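Local coordinates for putative sugar kinase PH1459 (Pyrococcus horikoshii, PDB 3EWM), which probably phosphorylates a sugar such as fructose at the expense of ATP, as a member of the PfkB (ribokinase-like) carbohydrate kinase family, at residues V43-V48 and G284-P289; M250-V255 and G269-L274. All coordinates share one frame; numbering follows the deposited sequence.

Contact 1 of 2, residues V43-V48 and G284-P289; sequences VSRLGV and GAWSTP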
# COMPACT_ATOMS: atom_id res chain seq x y z
N VAL A 43 -13.40 22.35 -4.76
CA VAL A 43 -13.25 23.82 -4.63
C VAL A 43 -12.72 24.45 -5.92
O VAL A 43 -13.31 25.40 -6.44
CB VAL A 43 -12.35 24.18 -3.45
CG1 VAL A 43 -11.98 25.66 -3.45
CG2 VAL A 43 -13.05 23.79 -2.14
N SER A 44 -11.64 23.88 -6.43
CA SER A 44 -11.08 24.31 -7.70
C SER A 44 -12.09 24.20 -8.84
O SER A 44 -12.21 25.11 -9.63
CB SER A 44 -9.82 23.52 -8.05
OG SER A 44 -9.26 24.03 -9.25
N ARG A 45 -12.82 23.09 -8.90
CA ARG A 45 -13.82 22.91 -9.95
C ARG A 45 -14.95 23.93 -9.92
O ARG A 45 -15.50 24.31 -10.97
CB ARG A 45 -14.37 21.51 -9.92
CG ARG A 45 -13.38 20.53 -10.42
CD ARG A 45 -14.06 19.28 -10.76
NE ARG A 45 -13.14 18.21 -11.09
CZ ARG A 45 -13.49 16.94 -11.07
NH1 ARG A 45 -14.73 16.64 -10.71
NH2 ARG A 45 -12.63 15.99 -11.39
N LEU A 46 -15.27 24.38 -8.72
CA LEU A 46 -16.25 25.44 -8.49
C LEU A 46 -15.70 26.85 -8.76
O LEU A 46 -16.41 27.83 -8.55
CB LEU A 46 -16.76 25.35 -7.06
CG LEU A 46 -17.47 24.03 -6.74
CD1 LEU A 46 -17.95 24.04 -5.30
CD2 LEU A 46 -18.63 23.83 -7.70
N GLY A 47 -14.45 26.93 -9.20
CA GLY A 47 -13.84 28.20 -9.66
C GLY A 47 -13.09 28.98 -8.61
O GLY A 47 -12.74 30.16 -8.82
N VAL A 48 -12.81 28.34 -7.47
CA VAL A 48 -12.18 29.02 -6.34
C VAL A 48 -10.74 28.52 -6.17
O VAL A 48 -10.50 27.32 -6.31
CB VAL A 48 -13.00 28.80 -5.04
CG1 VAL A 48 -12.23 29.22 -3.81
CG2 VAL A 48 -14.33 29.53 -5.13
N GLY A 284 -16.32 8.38 -9.42
CA GLY A 284 -15.10 8.46 -8.61
C GLY A 284 -15.11 9.49 -7.49
O GLY A 284 -16.11 10.19 -7.25
N ALA A 285 -13.97 9.56 -6.80
CA ALA A 285 -13.81 10.42 -5.63
C ALA A 285 -13.82 11.92 -5.94
O ALA A 285 -14.07 12.73 -5.04
CB ALA A 285 -12.55 10.03 -4.86
N TRP A 286 -13.54 12.29 -7.19
CA TRP A 286 -13.58 13.70 -7.61
C TRP A 286 -14.75 13.90 -8.54
O TRP A 286 -14.59 13.95 -9.77
CB TRP A 286 -12.30 14.13 -8.33
CG TRP A 286 -11.07 14.06 -7.49
CD1 TRP A 286 -11.00 13.78 -6.16
CD2 TRP A 286 -9.74 14.32 -7.92
NE1 TRP A 286 -9.71 13.83 -5.73
CE2 TRP A 286 -8.90 14.16 -6.79
CE3 TRP A 286 -9.16 14.65 -9.16
CZ2 TRP A 286 -7.52 14.34 -6.85
CZ3 TRP A 286 -7.77 14.83 -9.21
CH2 TRP A 286 -6.98 14.67 -8.07
N SER A 287 -15.92 14.03 -7.96
CA SER A 287 -17.14 14.03 -8.74
C SER A 287 -17.81 15.42 -8.77
O SER A 287 -18.84 15.58 -9.42
CB SER A 287 -18.10 12.97 -8.19
OG SER A 287 -18.60 13.39 -6.95
N THR A 288 -17.20 16.41 -8.13
CA THR A 288 -17.79 17.76 -8.09
C THR A 288 -17.96 18.26 -9.53
O THR A 288 -17.01 18.21 -10.30
CB THR A 288 -16.88 18.76 -7.35
OG1 THR A 288 -16.63 18.29 -6.03
CG2 THR A 288 -17.52 20.16 -7.31
N PRO A 289 -19.16 18.73 -9.89
CA PRO A 289 -19.34 19.32 -11.21
C PRO A 289 -18.56 20.63 -11.35
O PRO A 289 -18.23 21.27 -10.36
CB PRO A 289 -20.84 19.59 -11.27
CG PRO A 289 -21.24 19.76 -9.81
CD PRO A 289 -20.42 18.72 -9.12
O HOH W 1 -12.58 13.19 -11.89
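The carbonyl oxygen of W286 is gripped by the guanidinium of R45 and by a water. NH1 of R45 comes to W286 O at 2.9 Å from above the carbonyl plane, NH2 adds a weak bond to the same oxygen, and the water joins NH2 to it by accepting from one and donating to the other. NH1 of R45 also donates to T288 O at 2.8 Å, a straighter bond (157°) with the acceptor nearly in the guanidinium plane. Arginine suits the place because its chain, extended from CG to NE, carries two nitrogens to loop carbonyls beyond a helix end; NE forms a salt bridge with E72, which also helps fix the group's rotation. The planes of the W286 ring and the guanidinium are nearly perpendicular, and CB of W286, not the ring, lies against NH2 of R45; the ring's NE1 bonds to N38. On the apolar side, CD2 of L46 packs against CG2 of T288 at 3.9 Å, the two side chains crossing at about a right angle. G47 has the positive phi that a Schellman motif needs where helix 35-45 ends. The arrangement is a Schellman-terminated helix whose last-turn arginine fastens the loop between helices 265-279 and 291-294 of the ribokinase-like fold.

Contact 2 of 2, residues M250-V255 and G269-L274; sequences MAALLV and GKFANL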
# COMPACT_ATOMS: atom_id res chain seq x y z
N MSE A 250 -19.05 19.00 0.62
CA MSE A 250 -18.15 19.84 1.42
C MSE A 250 -17.60 21.01 0.60
O MSE A 250 -17.63 22.15 1.05
CB MSE A 250 -16.99 19.02 2.02
CG MSE A 250 -16.10 19.80 2.98
SE MSE A 250 -17.09 20.72 4.39
CE MSE A 250 -16.01 20.16 5.95
N ALA A 251 -17.09 20.70 -0.59
CA ALA A 251 -16.56 21.74 -1.46
C ALA A 251 -17.59 22.84 -1.70
O ALA A 251 -17.30 24.02 -1.52
CB ALA A 251 -16.09 21.14 -2.78
N ALA A 252 -18.81 22.44 -2.05
CA ALA A 252 -19.91 23.38 -2.26
C ALA A 252 -20.20 24.22 -1.03
O ALA A 252 -20.50 25.41 -1.14
CB ALA A 252 -21.17 22.64 -2.66
N LEU A 253 -20.14 23.60 0.15
CA LEU A 253 -20.47 24.31 1.37
C LEU A 253 -19.45 25.41 1.61
O LEU A 253 -19.80 26.55 1.94
CB LEU A 253 -20.51 23.36 2.56
CG LEU A 253 -21.21 23.96 3.77
CD1 LEU A 253 -22.72 24.00 3.52
CD2 LEU A 253 -20.90 23.13 5.01
N LEU A 254 -18.18 25.04 1.45
CA LEU A 254 -17.06 25.93 1.67
C LEU A 254 -17.03 27.05 0.65
O LEU A 254 -16.87 28.21 1.01
CB LEU A 254 -15.76 25.14 1.67
CG LEU A 254 -15.67 24.09 2.79
CD1 LEU A 254 -14.25 23.59 2.93
CD2 LEU A 254 -16.17 24.68 4.13
N VAL A 255 -17.19 26.70 -0.62
CA VAL A 255 -17.28 27.72 -1.67
C VAL A 255 -18.49 28.65 -1.43
O VAL A 255 -18.35 29.87 -1.53
CB VAL A 255 -17.27 27.10 -3.08
CG1 VAL A 255 -17.61 28.14 -4.12
CG2 VAL A 255 -15.87 26.51 -3.38
N GLY A 269 -27.75 25.90 1.28
CA GLY A 269 -28.40 24.59 1.15
C GLY A 269 -28.77 24.20 -0.27
O GLY A 269 -28.45 23.09 -0.72
N LYS A 270 -29.42 25.11 -0.98
CA LYS A 270 -29.79 24.87 -2.38
C LYS A 270 -28.56 24.69 -3.28
O LYS A 270 -28.56 23.85 -4.17
CB LYS A 270 -30.71 25.97 -2.92
CG LYS A 270 -32.04 26.17 -2.14
CD LYS A 270 -32.90 24.91 -2.09
CE LYS A 270 -32.86 24.19 -0.74
NZ LYS A 270 -33.92 23.13 -0.67
N PHE A 271 -27.50 25.45 -3.01
CA PHE A 271 -26.26 25.32 -3.79
C PHE A 271 -25.58 23.99 -3.51
O PHE A 271 -25.26 23.23 -4.43
CB PHE A 271 -25.30 26.49 -3.56
CG PHE A 271 -23.98 26.35 -4.30
CD1 PHE A 271 -23.95 26.36 -5.70
CD2 PHE A 271 -22.79 26.22 -3.60
CE1 PHE A 271 -22.76 26.23 -6.39
CE2 PHE A 271 -21.57 26.09 -4.28
CZ PHE A 271 -21.55 26.10 -5.68
N ALA A 272 -25.37 23.68 -2.23
CA ALA A 272 -24.71 22.44 -1.85
C ALA A 272 -25.52 21.23 -2.30
O ALA A 272 -24.95 20.23 -2.78
CB ALA A 272 -24.43 22.40 -0.34
N ASN A 273 -26.84 21.33 -2.21
CA ASN A 273 -27.71 20.25 -2.68
C ASN A 273 -27.51 20.00 -4.18
O ASN A 273 -27.37 18.85 -4.60
CB ASN A 273 -29.18 20.56 -2.38
CG ASN A 273 -30.07 19.33 -2.47
OD1 ASN A 273 -29.62 18.20 -2.27
ND2 ASN A 273 -31.34 19.54 -2.73
N LEU A 274 -27.49 21.08 -4.97
CA LEU A 274 -27.34 20.98 -6.42
C LEU A 274 -26.00 20.38 -6.80
O LEU A 274 -25.93 19.50 -7.65
CB LEU A 274 -27.53 22.34 -7.09
CG LEU A 274 -27.19 22.43 -8.58
CD1 LEU A 274 -28.17 21.62 -9.41
CD2 LEU A 274 -27.14 23.87 -9.05
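A252 and F271 meet where helices 245-259 and 265-279 run nearly antiparallel; the axes of 250-255 and 269-274 come within 8.3 Å, with an angle of 150° between their directions. The F271 side chain leaves its helix with CG anti to the backbone N (chi1 177°), and the CD2-CE2 side of the ring reaches the other helix. A252 O lies at this edge, in the ring plane and 3.4 Å from CE2 of F271, so the carbonyl faces the slightly positive ring hydrogens. CB of A252 also touches CE2 of F271, at 3.8 Å. CG1 of V255, anti to its backbone N (chi1 170°), comes obliquely to CE2 of F271 at a looser 4.5 Å. Phenylalanine suits the place because its long flat ring reaches across to A252 O edge-on, while V303 and L304 of helix 298-304 also pack against its side chain. A252 CB sits 3.6 Å from A272 CA and 4.0 Å from A272 CB; alanine suits both positions because a bare methyl lets the backbones come close, the CA atoms of A252 and A272 4.9 Å apart. An alanine in place of F271 would probably open a gap beside A252 and V255 and leave L304 without its aromatic partner. The L253 side chain lies about 6 Å from that of K190, an ATP-binding residue. Such close antiparallel packing through small residues is that of a helical hairpin, here in the helical layer beside the large sheet of the ribokinase-like fold.

Overall arrangement
From the N terminus, the chain runs through helix 35-45 into 43-48, the first half of contact 1, and does not close that loop until 284-289, 236 residues later. Within this long excursion it makes most of the large sheet and then helices 245-259 and 265-279, which contact 2 joins across only 14 residues; the short loop thus lies wholly within the long one. The two contacts, with centres about 11 Å apart, touch directly: L46 CD1 packs on A252 and V255, V48 meets V255, and A251 CB approaches the backbone of V43. Together they tie an N-terminal helix end, a C-terminal helix pair and the loop after it into one buried unit.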